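Probable branched-chain amino acid ABC transporter, amino acid binding protein (Thermus thermophilus, PDB 3LKB) binds valine and probably hands it and other branched-chain amino acids to a membrane ABC transporter for uptake. Local coordinates at residues Thr9-Gly14 / Arg65-Ala70; Val199-His204 / Arg226-His231. The protein carries 2 engineered substitutions. One frame throughout, in Å; residues are numbered along the deposited sequence.

How the contacts relate
Contact 1 is complete before the chain reaches contact 2, and the centre of the chain lies between them. Their centres are about 35 Å apart, their nearest atoms about 12 Å. Contact 1 packs helix 60-72 on strand 6-14, which pairs with strand 47-55; contact 2 joins neighbouring strands 201-205 and 226-229 within a separate seven-stranded mixed sheet. The two thus share no sheet or helix. Each belongs to a different alpha/beta lobe of a periplasmic binding protein. The bound valine is about 11 Å from the side chain of Ser13 and about 10 Å from that of Ala230, so both contacts belong to the framework rather than the pocket, consistent with a binding cleft between two lobes.

Contact 1 (Thr9-Gly14 / Arg65-Ala70); sequences TLFWSG and RFFEEA
Phe11 faces Ala70, and Ser13 faces Phe66, across a strand and a helix that run nearly antiparallel: the axes of strand 9-14 and helix 65-70 make an angle of 169° and approach to 9.2 Å. Alternation along the strand sends Phe11 and Ser13 to the helix, while one helical turn separates Phe66 from Ala70.

Phe11 carries most of the contact. Its CB points toward the helix, and CG lies anti to the backbone N (chi1 158°). The methyl CB of Ala70 sits squarely over one face of the Phe11 ring, 3.5 Å from the ring centroid and 4° off its normal, a clear CH-pi contact. A residue as small as alanine suits this place because it lets the flat ring come close to the helix backbone. The far end of the ring reaches the preceding turn, where Phe11 CZ lies 3.3 Å from Phe66 O and 3.8 Å from Phe66 CB. That carbonyl already accepts the helical bond from Ala70 N. Phe11 CE2 also approaches the edge of the Phe67 ring at CD1, 4.4 Å away, and Phe67 itself stacks with Phe79.

Ser13 touches more lightly, its OG near the plane of the Phe66 ring and 3.9 Å from Phe66 CD2. The hydroxyl is hydrogen-bonded to Asp56, so a small polar residue can stay buried beside an aromatic edge.

Strand 6-14, helix 21-41, strand 47-55 and helix 60-72 follow one another in the chain, and helix 60-72 packs back on the first strand, an arrangement characteristic of the Rossmann-like alpha/beta lobes of periplasmic binding proteins.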
ATOM      1  N   THR A   9      18.083  17.376   4.129  1.00 18.14           N
ATOM      2  CA  THR A   9      16.876  16.685   3.786  1.00 17.60           C
ATOM      3  C   THR A   9      16.949  15.873   2.510  1.00 17.02           C
ATOM      4  O   THR A   9      17.342  16.347   1.422  1.00 16.30           O
ATOM      5  CB  THR A   9      15.694  17.591   3.772  1.00 17.85           C
ATOM      6  OG1 THR A   9      15.494  18.068   5.119  1.00 21.10           O
ATOM      7  CG2 THR A   9      14.443  16.784   3.331  1.00 16.67           C
ATOM      8  N   LEU A  10      16.589  14.612   2.689  1.00 16.04           N
ATOM      9  CA  LEU A  10      16.529  13.672   1.611  1.00 15.00           C
ATOM     10  C   LEU A  10      15.036  13.466   1.402  1.00 13.09           C
ATOM     11  O   LEU A  10      14.362  12.952   2.275  1.00 11.76           O
ATOM     12  CB  LEU A  10      17.224  12.390   2.033  1.00 16.03           C
ATOM     13  CG  LEU A  10      17.752  11.596   0.839  1.00 20.30           C
ATOM     14  CD1 LEU A  10      18.591  12.521  -0.011  1.00 23.61           C
ATOM     15  CD2 LEU A  10      18.568  10.438   1.311  1.00 24.42           C
ATOM     16  N   PHE A  11      14.518  13.929   0.268  1.00 11.33           N
ATOM     17  CA  PHE A  11      13.091  13.958   0.056  1.00 10.73           C
ATOM     18  C   PHE A  11      12.680  13.098  -1.149  1.00 10.55           C
ATOM     19  O   PHE A  11      13.221  13.216  -2.239  1.00 11.67           O
ATOM     20  CB  PHE A  11      12.610  15.418  -0.029  1.00 10.52           C
ATOM     21  CG  PHE A  11      11.291  15.618  -0.752  1.00 12.35           C
ATOM     22  CD1 PHE A  11      10.074  15.554  -0.061  1.00 14.12           C
ATOM     23  CD2 PHE A  11      11.265  15.899  -2.111  1.00 12.02           C
ATOM     24  CE1 PHE A  11       8.860  15.778  -0.717  1.00 13.29           C
ATOM     25  CE2 PHE A  11      10.081  16.127  -2.768  1.00 13.87           C
ATOM     26  CZ  PHE A  11       8.857  16.060  -2.055  1.00 14.92           C
ATOM     27  N   TRP A  12      11.737  12.196  -0.933  1.00  9.82           N
ATOM     28  CA  TRP A  12      11.160  11.412  -2.018  1.00  8.18           C
ATOM     29  C   TRP A  12       9.677  11.621  -1.963  1.00  8.02           C
ATOM     30  O   TRP A  12       9.089  11.732  -0.865  1.00  8.53           O
ATOM     31  CB  TRP A  12      11.479   9.943  -1.804  1.00  8.12           C
ATOM     32  CG  TRP A  12      10.846   8.989  -2.776  1.00  8.17           C
ATOM     33  CD1 TRP A  12      11.322   8.660  -3.983  1.00  6.82           C
ATOM     34  CD2 TRP A  12       9.604   8.252  -2.611  1.00  7.70           C
ATOM     35  NE1 TRP A  12      10.483   7.752  -4.600  1.00  8.71           N
ATOM     36  CE2 TRP A  12       9.424   7.484  -3.783  1.00  6.74           C
ATOM     37  CE3 TRP A  12       8.626   8.204  -1.610  1.00  6.65           C
ATOM     38  CZ2 TRP A  12       8.342   6.637  -3.975  1.00  4.19           C
ATOM     39  CZ3 TRP A  12       7.526   7.367  -1.796  1.00  9.89           C
ATOM     40  CH2 TRP A  12       7.405   6.578  -2.973  1.00 10.45           C
ATOM     41  N   SER A  13       9.070  11.735  -3.132  1.00  7.46           N
ATOM     42  CA  SER A  13       7.598  11.800  -3.226  1.00  8.60           C
ATOM     43  C   SER A  13       7.162  10.782  -4.262  1.00  8.76           C
ATOM     44  O   SER A  13       7.635  10.819  -5.380  1.00  9.61           O
ATOM     45  CB  SER A  13       7.135  13.212  -3.631  1.00  8.76           C
ATOM     46  OG  SER A  13       5.804  13.214  -4.112  1.00  8.16           O
ATOM     47  N   GLY A  14       6.279   9.863  -3.888  1.00  9.20           N
ATOM     48  CA  GLY A  14       5.818   8.809  -4.791  1.00  7.85           C
ATOM     49  C   GLY A  14       4.651   8.062  -4.178  1.00  9.11           C
ATOM     50  O   GLY A  14       4.090   8.478  -3.147  1.00  9.79           O
ATOM     51  N   ARG A  65       2.877  19.897  -4.927  1.00 18.04           N
ATOM     52  CA  ARG A  65       2.747  20.598  -3.663  1.00 18.02           C
ATOM     53  C   ARG A  65       3.872  20.114  -2.781  1.00 16.51           C
ATOM     54  O   ARG A  65       4.545  20.913  -2.167  1.00 15.88           O
ATOM     55  CB  ARG A  65       1.373  20.394  -3.040  1.00 18.83           C
ATOM     56  CG  ARG A  65       1.132  21.130  -1.676  1.00 26.96           C
ATOM     57  CD  ARG A  65       1.049  20.163  -0.436  1.00 38.20           C
ATOM     58  NE  ARG A  65      -0.043  19.184  -0.591  1.00 46.40           N
ATOM     59  CZ  ARG A  65      -1.218  19.243   0.037  1.00 50.26           C
ATOM     60  NH1 ARG A  65      -1.460  20.231   0.892  1.00 51.39           N
ATOM     61  NH2 ARG A  65      -2.159  18.314  -0.190  1.00 53.07           N
ATOM     62  N   PHE A  66       4.123  18.814  -2.757  1.00 15.53           N
ATOM     63  CA  PHE A  66       5.183  18.290  -1.884  1.00 15.31           C
ATOM     64  C   PHE A  66       6.584  18.754  -2.295  1.00 14.85           C
ATOM     65  O   PHE A  66       7.436  18.999  -1.455  1.00 14.87           O
ATOM     66  CB  PHE A  66       5.156  16.784  -1.837  1.00 14.55           C
ATOM     67  CG  PHE A  66       3.940  16.222  -1.172  1.00 17.33           C
ATOM     68  CD1 PHE A  66       3.275  16.942  -0.173  1.00 18.91           C
ATOM     69  CD2 PHE A  66       3.462  14.933  -1.527  1.00 16.84           C
ATOM     70  CE1 PHE A  66       2.135  16.416   0.435  1.00 21.35           C
ATOM     71  CE2 PHE A  66       2.353  14.380  -0.920  1.00 16.59           C
ATOM     72  CZ  PHE A  66       1.670  15.104   0.062  1.00 21.39           C
ATOM     73  N   PHE A  67       6.792  18.914  -3.594  1.00 13.98           N
ATOM     74  CA  PHE A  67       8.038  19.392  -4.111  1.00 13.61           C
ATOM     75  C   PHE A  67       8.264  20.854  -3.787  1.00 13.81           C
ATOM     76  O   PHE A  67       9.387  21.246  -3.414  1.00 13.81           O
ATOM     77  CB  PHE A  67       8.043  19.211  -5.618  1.00 14.03           C
ATOM     78  CG  PHE A  67       9.300  19.678  -6.281  1.00 13.77           C
ATOM     79  CD1 PHE A  67      10.551  19.157  -5.909  1.00 10.32           C
ATOM     80  CD2 PHE A  67       9.234  20.618  -7.276  1.00 14.05           C
ATOM     81  CE1 PHE A  67      11.704  19.575  -6.525  1.00 13.63           C
ATOM     82  CE2 PHE A  67      10.403  21.049  -7.926  1.00 16.52           C
ATOM     83  CZ  PHE A  67      11.639  20.534  -7.562  1.00 15.15           C
ATOM     84  N   GLU A  68       7.210  21.661  -3.928  1.00 14.48           N
ATOM     85  CA  GLU A  68       7.321  23.094  -3.615  1.00 16.41           C
ATOM     86  C   GLU A  68       7.637  23.321  -2.148  1.00 17.23           C
ATOM     87  O   GLU A  68       8.530  24.105  -1.853  1.00 16.76           O
ATOM     88  CB  GLU A  68       6.117  23.904  -4.059  1.00 15.92           C
ATOM     89  CG  GLU A  68       6.112  24.100  -5.558  1.00 20.15           C
ATOM     90  CD  GLU A  68       4.755  24.533  -6.116  1.00 27.75           C
ATOM     91  OE1 GLU A  68       3.689  24.386  -5.431  1.00 29.17           O
ATOM     92  OE2 GLU A  68       4.762  25.009  -7.275  1.00 32.37           O
ATOM     93  N   GLU A  69       6.934  22.597  -1.266  1.00 18.23           N
ATOM     94  CA  GLU A  69       7.195  22.611   0.170  1.00 20.80           C
ATOM     95  C   GLU A  69       8.624  22.206   0.413  1.00 20.98           C
ATOM     96  O   GLU A  69       9.335  22.922   1.114  1.00 22.42           O
ATOM     97  CB  GLU A  69       6.261  21.686   0.955  1.00 21.19           C
ATOM     98  CG  GLU A  69       6.808  21.276   2.356  1.00 27.16           C
ATOM     99  CD  GLU A  69       6.173  19.982   2.929  1.00 33.88           C
ATOM    100  OE1 GLU A  69       6.289  18.893   2.284  1.00 38.23           O
ATOM    101  OE2 GLU A  69       5.586  20.056   4.028  1.00 35.36           O
ATOM    102  N   ALA A  70       9.046  21.094  -0.183  1.00 20.45           N
ATOM    103  CA  ALA A  70      10.398  20.597   0.001  1.00 19.99           C
ATOM    104  C   ALA A  70      11.484  21.549  -0.538  1.00 19.99           C
ATOM    105  O   ALA A  70      12.587  21.531  -0.024  1.00 19.13           O
ATOM    106  CB  ALA A  70      10.555  19.205  -0.602  1.00 18.78           C
TER

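Contact 2 (Val199-His204 / Arg226-His231); sequences VEYVVH and RHLGAH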
ATOM      1  N   VAL A 199      -1.831 -13.068 -32.303  1.00 17.53           N
ATOM      2  CA  VAL A 199      -0.753 -12.559 -31.468  1.00 16.01           C
ATOM      3  C   VAL A 199       0.068 -13.716 -30.898  1.00 15.42           C
ATOM      4  O   VAL A 199      -0.483 -14.700 -30.473  1.00 13.71           O
ATOM      5  CB  VAL A 199      -1.296 -11.604 -30.342  1.00 15.80           C
ATOM      6  CG1 VAL A 199      -0.232 -11.230 -29.305  1.00 13.69           C
ATOM      7  CG2 VAL A 199      -1.859 -10.331 -30.981  1.00 16.45           C
ATOM      8  N   GLU A 200       1.393 -13.584 -30.888  1.00 15.39           N
ATOM      9  CA  GLU A 200       2.223 -14.687 -30.408  1.00 16.09           C
ATOM     10  C   GLU A 200       3.099 -14.283 -29.245  1.00 14.96           C
ATOM     11  O   GLU A 200       3.654 -15.123 -28.552  1.00 13.52           O
ATOM     12  CB  GLU A 200       3.047 -15.285 -31.542  1.00 17.17           C
ATOM     13  CG  GLU A 200       3.261 -14.377 -32.715  1.00 23.35           C
ATOM     14  CD  GLU A 200       3.629 -15.139 -34.004  1.00 30.92           C
ATOM     15  OE1 GLU A 200       3.956 -14.473 -35.037  1.00 32.28           O
ATOM     16  OE2 GLU A 200       3.595 -16.395 -33.965  1.00 31.81           O
ATOM     17  N   TYR A 201       3.210 -12.975 -29.044  1.00 14.09           N
ATOM     18  CA  TYR A 201       4.059 -12.433 -28.022  1.00 12.85           C
ATOM     19  C   TYR A 201       3.332 -11.240 -27.501  1.00 12.03           C
ATOM     20  O   TYR A 201       2.922 -10.381 -28.269  1.00 12.58           O
ATOM     21  CB  TYR A 201       5.376 -11.966 -28.613  1.00 12.71           C
ATOM     22  CG  TYR A 201       6.251 -13.095 -29.068  1.00 13.26           C
ATOM     23  CD1 TYR A 201       7.266 -13.584 -28.245  1.00 12.50           C
ATOM     24  CD2 TYR A 201       6.080 -13.673 -30.330  1.00 14.03           C
ATOM     25  CE1 TYR A 201       8.074 -14.629 -28.661  1.00 16.01           C
ATOM     26  CE2 TYR A 201       6.905 -14.724 -30.773  1.00 13.20           C
ATOM     27  CZ  TYR A 201       7.895 -15.193 -29.936  1.00 15.53           C
ATOM     28  OH  TYR A 201       8.705 -16.227 -30.345  1.00 14.46           O
ATOM     29  N   VAL A 202       3.173 -11.181 -26.201  1.00 10.30           N
ATOM     30  CA  VAL A 202       2.650  -9.985 -25.588  1.00 10.06           C
ATOM     31  C   VAL A 202       3.738  -9.309 -24.752  1.00  9.89           C
ATOM     32  O   VAL A 202       4.321  -9.923 -23.853  1.00  9.20           O
ATOM     33  CB  VAL A 202       1.455 -10.309 -24.669  1.00  9.57           C
ATOM     34  CG1 VAL A 202       0.830  -9.057 -24.180  1.00  8.84           C
ATOM     35  CG2 VAL A 202       0.479 -11.106 -25.396  1.00  7.80           C
ATOM     36  N   VAL A 203       4.005  -8.048 -25.054  1.00  9.15           N
ATOM     37  CA  VAL A 203       4.972  -7.296 -24.276  1.00  8.61           C
ATOM     38  C   VAL A 203       4.227  -6.372 -23.346  1.00  8.83           C
ATOM     39  O   VAL A 203       3.374  -5.620 -23.797  1.00  8.41           O
ATOM     40  CB  VAL A 203       5.866  -6.464 -25.184  1.00  8.58           C
ATOM     41  CG1 VAL A 203       6.740  -5.508 -24.363  1.00  5.80           C
ATOM     42  CG2 VAL A 203       6.696  -7.392 -26.030  1.00  7.75           C
ATOM     43  N   HIS A 204       4.572  -6.410 -22.059  1.00  9.15           N
ATOM     44  CA  HIS A 204       3.894  -5.567 -21.046  1.00  9.07           C
ATOM     45  C   HIS A 204       4.715  -4.380 -20.565  1.00  8.92           C
ATOM     46  O   HIS A 204       5.896  -4.507 -20.275  1.00  9.01           O
ATOM     47  CB  HIS A 204       3.594  -6.409 -19.815  1.00  8.73           C
ATOM     48  CG  HIS A 204       2.504  -7.419 -20.011  1.00  9.61           C
ATOM     49  ND1 HIS A 204       2.729  -8.673 -20.554  1.00  7.58           N
ATOM     50  CD2 HIS A 204       1.178  -7.364 -19.734  1.00  7.62           C
ATOM     51  CE1 HIS A 204       1.602  -9.358 -20.565  1.00  4.37           C
ATOM     52  NE2 HIS A 204       0.646  -8.587 -20.075  1.00  8.70           N
ATOM     53  N   ARG A 226       3.542 -15.989 -25.706  1.00 18.07           N
ATOM     54  CA  ARG A 226       4.584 -15.683 -24.758  1.00 17.34           C
ATOM     55  C   ARG A 226       4.436 -14.246 -24.209  1.00 15.49           C
ATOM     56  O   ARG A 226       4.145 -13.306 -24.967  1.00 15.18           O
ATOM     57  CB  ARG A 226       5.926 -15.891 -25.443  1.00 17.64           C
ATOM     58  CG  ARG A 226       7.089 -15.273 -24.734  1.00 23.23           C
ATOM     59  CD  ARG A 226       7.625 -16.179 -23.618  1.00 29.13           C
ATOM     60  NE  ARG A 226       7.941 -17.482 -24.173  1.00 32.90           N
ATOM     61  CZ  ARG A 226       8.928 -18.269 -23.753  1.00 36.91           C
ATOM     62  NH1 ARG A 226       9.746 -17.930 -22.743  1.00 33.51           N
ATOM     63  NH2 ARG A 226       9.080 -19.435 -24.359  1.00 40.23           N
ATOM     64  N   HIS A 227       4.636 -14.089 -22.893  1.00 13.41           N
ATOM     65  CA  HIS A 227       4.671 -12.775 -22.251  1.00 10.99           C
ATOM     66  C   HIS A 227       6.062 -12.284 -21.814  1.00 10.40           C
ATOM     67  O   HIS A 227       6.888 -13.026 -21.265  1.00  9.95           O
ATOM     68  CB  HIS A 227       3.677 -12.695 -21.091  1.00 11.12           C
ATOM     69  CG  HIS A 227       2.268 -13.040 -21.469  1.00  9.79           C
ATOM     70  ND1 HIS A 227       1.897 -14.308 -21.861  1.00  9.19           N
ATOM     71  CD2 HIS A 227       1.138 -12.294 -21.480  1.00  7.05           C
ATOM     72  CE1 HIS A 227       0.596 -14.327 -22.111  1.00  9.10           C
ATOM     73  NE2 HIS A 227       0.117 -13.111 -21.904  1.00 10.51           N
ATOM     74  N   LEU A 228       6.296 -11.000 -22.069  1.00  9.32           N
ATOM     75  CA  LEU A 228       7.542 -10.322 -21.754  1.00  9.24           C
ATOM     76  C   LEU A 228       7.201  -8.977 -21.133  1.00  8.38           C
ATOM     77  O   LEU A 228       6.064  -8.515 -21.224  1.00  9.62           O
ATOM     78  CB  LEU A 228       8.411 -10.136 -23.023  1.00  8.96           C
ATOM     79  CG  LEU A 228       8.468 -11.341 -24.008  1.00  9.73           C
ATOM     80  CD1 LEU A 228       7.194 -11.476 -24.873  1.00  7.39           C
ATOM     81  CD2 LEU A 228       9.711 -11.205 -24.915  1.00  9.27           C
ATOM     82  N   GLY A 229       8.166  -8.318 -20.519  1.00  7.46           N
ATOM     83  CA  GLY A 229       7.860  -7.084 -19.824  1.00  6.76           C
ATOM     84  C   GLY A 229       9.060  -6.313 -19.366  1.00  7.41           C
ATOM     85  O   GLY A 229      10.132  -6.860 -19.165  1.00  8.35           O
ATOM     86  N   ALA A 230       8.862  -5.012 -19.224  1.00  7.47           N
ATOM     87  CA  ALA A 230       9.883  -4.099 -18.864  1.00  6.37           C
ATOM     88  C   ALA A 230      10.017  -4.034 -17.344  1.00  7.18           C
ATOM     89  O   ALA A 230       9.353  -4.748 -16.608  1.00  8.25           O
ATOM     90  CB  ALA A 230       9.523  -2.790 -19.402  1.00  6.02           C
ATOM     91  N   HIS A 231      10.852  -3.134 -16.872  1.00  7.18           N
ATOM     92  CA  HIS A 231      11.335  -3.201 -15.512  1.00  7.19           C
ATOM     93  C   HIS A 231      10.294  -3.480 -14.385  1.00  7.46           C
ATOM     94  O   HIS A 231      10.465  -4.447 -13.613  1.00  7.67           O
ATOM     95  CB  HIS A 231      12.148  -1.973 -15.109  1.00  5.83           C
ATOM     96  CG  HIS A 231      12.551  -2.082 -13.689  1.00  6.84           C
ATOM     97  ND1 HIS A 231      11.811  -1.524 -12.660  1.00  7.87           N
ATOM     98  CD2 HIS A 231      13.486  -2.867 -13.105  1.00  2.00           C
ATOM     99  CE1 HIS A 231      12.320  -1.915 -11.503  1.00  5.40           C
ATOM    100  NE2 HIS A 231      13.342  -2.721 -11.745  1.00  5.64           N
TER
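Val202 and Leu228 are bonded through their backbones in a parallel beta-alpha-beta unit, in which strand 201-205 leads through helix 208-220 to strand 226-229.

Five main-chain hydrogen bonds join the strands. Arg226 N gives to Glu200 O, Arg226 O receives Val202 N at 2.6 Å, and Val202 O takes Leu228 N. Leu228 O accepts His204 N, and Ala230 N closes the series on His204 O at 3.2 Å; Gly229, paired with His204, brings its CA to the same oxygen.

Apolar packing divides between the two faces. Beside helix 126-140, Leu228 CD1 meets the edge of the Tyr201 ring at CD1, 4.0 Å away, and Val203 CG2 at 4.3 Å; branched and aromatic groups fill this buried layer. Arg226 lays its aliphatic CB and CG by Tyr201 CD1, while the tyrosine hydroxyl bonds to Glu140. On the face turned to helix 208-220, Val202 CG2 lies over the His227 ring, whose NE2 is buried with no partner in the model.

His204 packs on Val211 and Ile214 of that helix and adds a polar side-chain contact. An alanine here would lose the imidazole's bond to Leu228 O and would probably leave a gap beside Val211 and Ile214. With CG beside the backbone N (chi1 -71°), His204 ND1 can approach the oxygen that accepts His204 N, giving Leu228 O a weak second hydrogen bond at 3.4 Å and 147°.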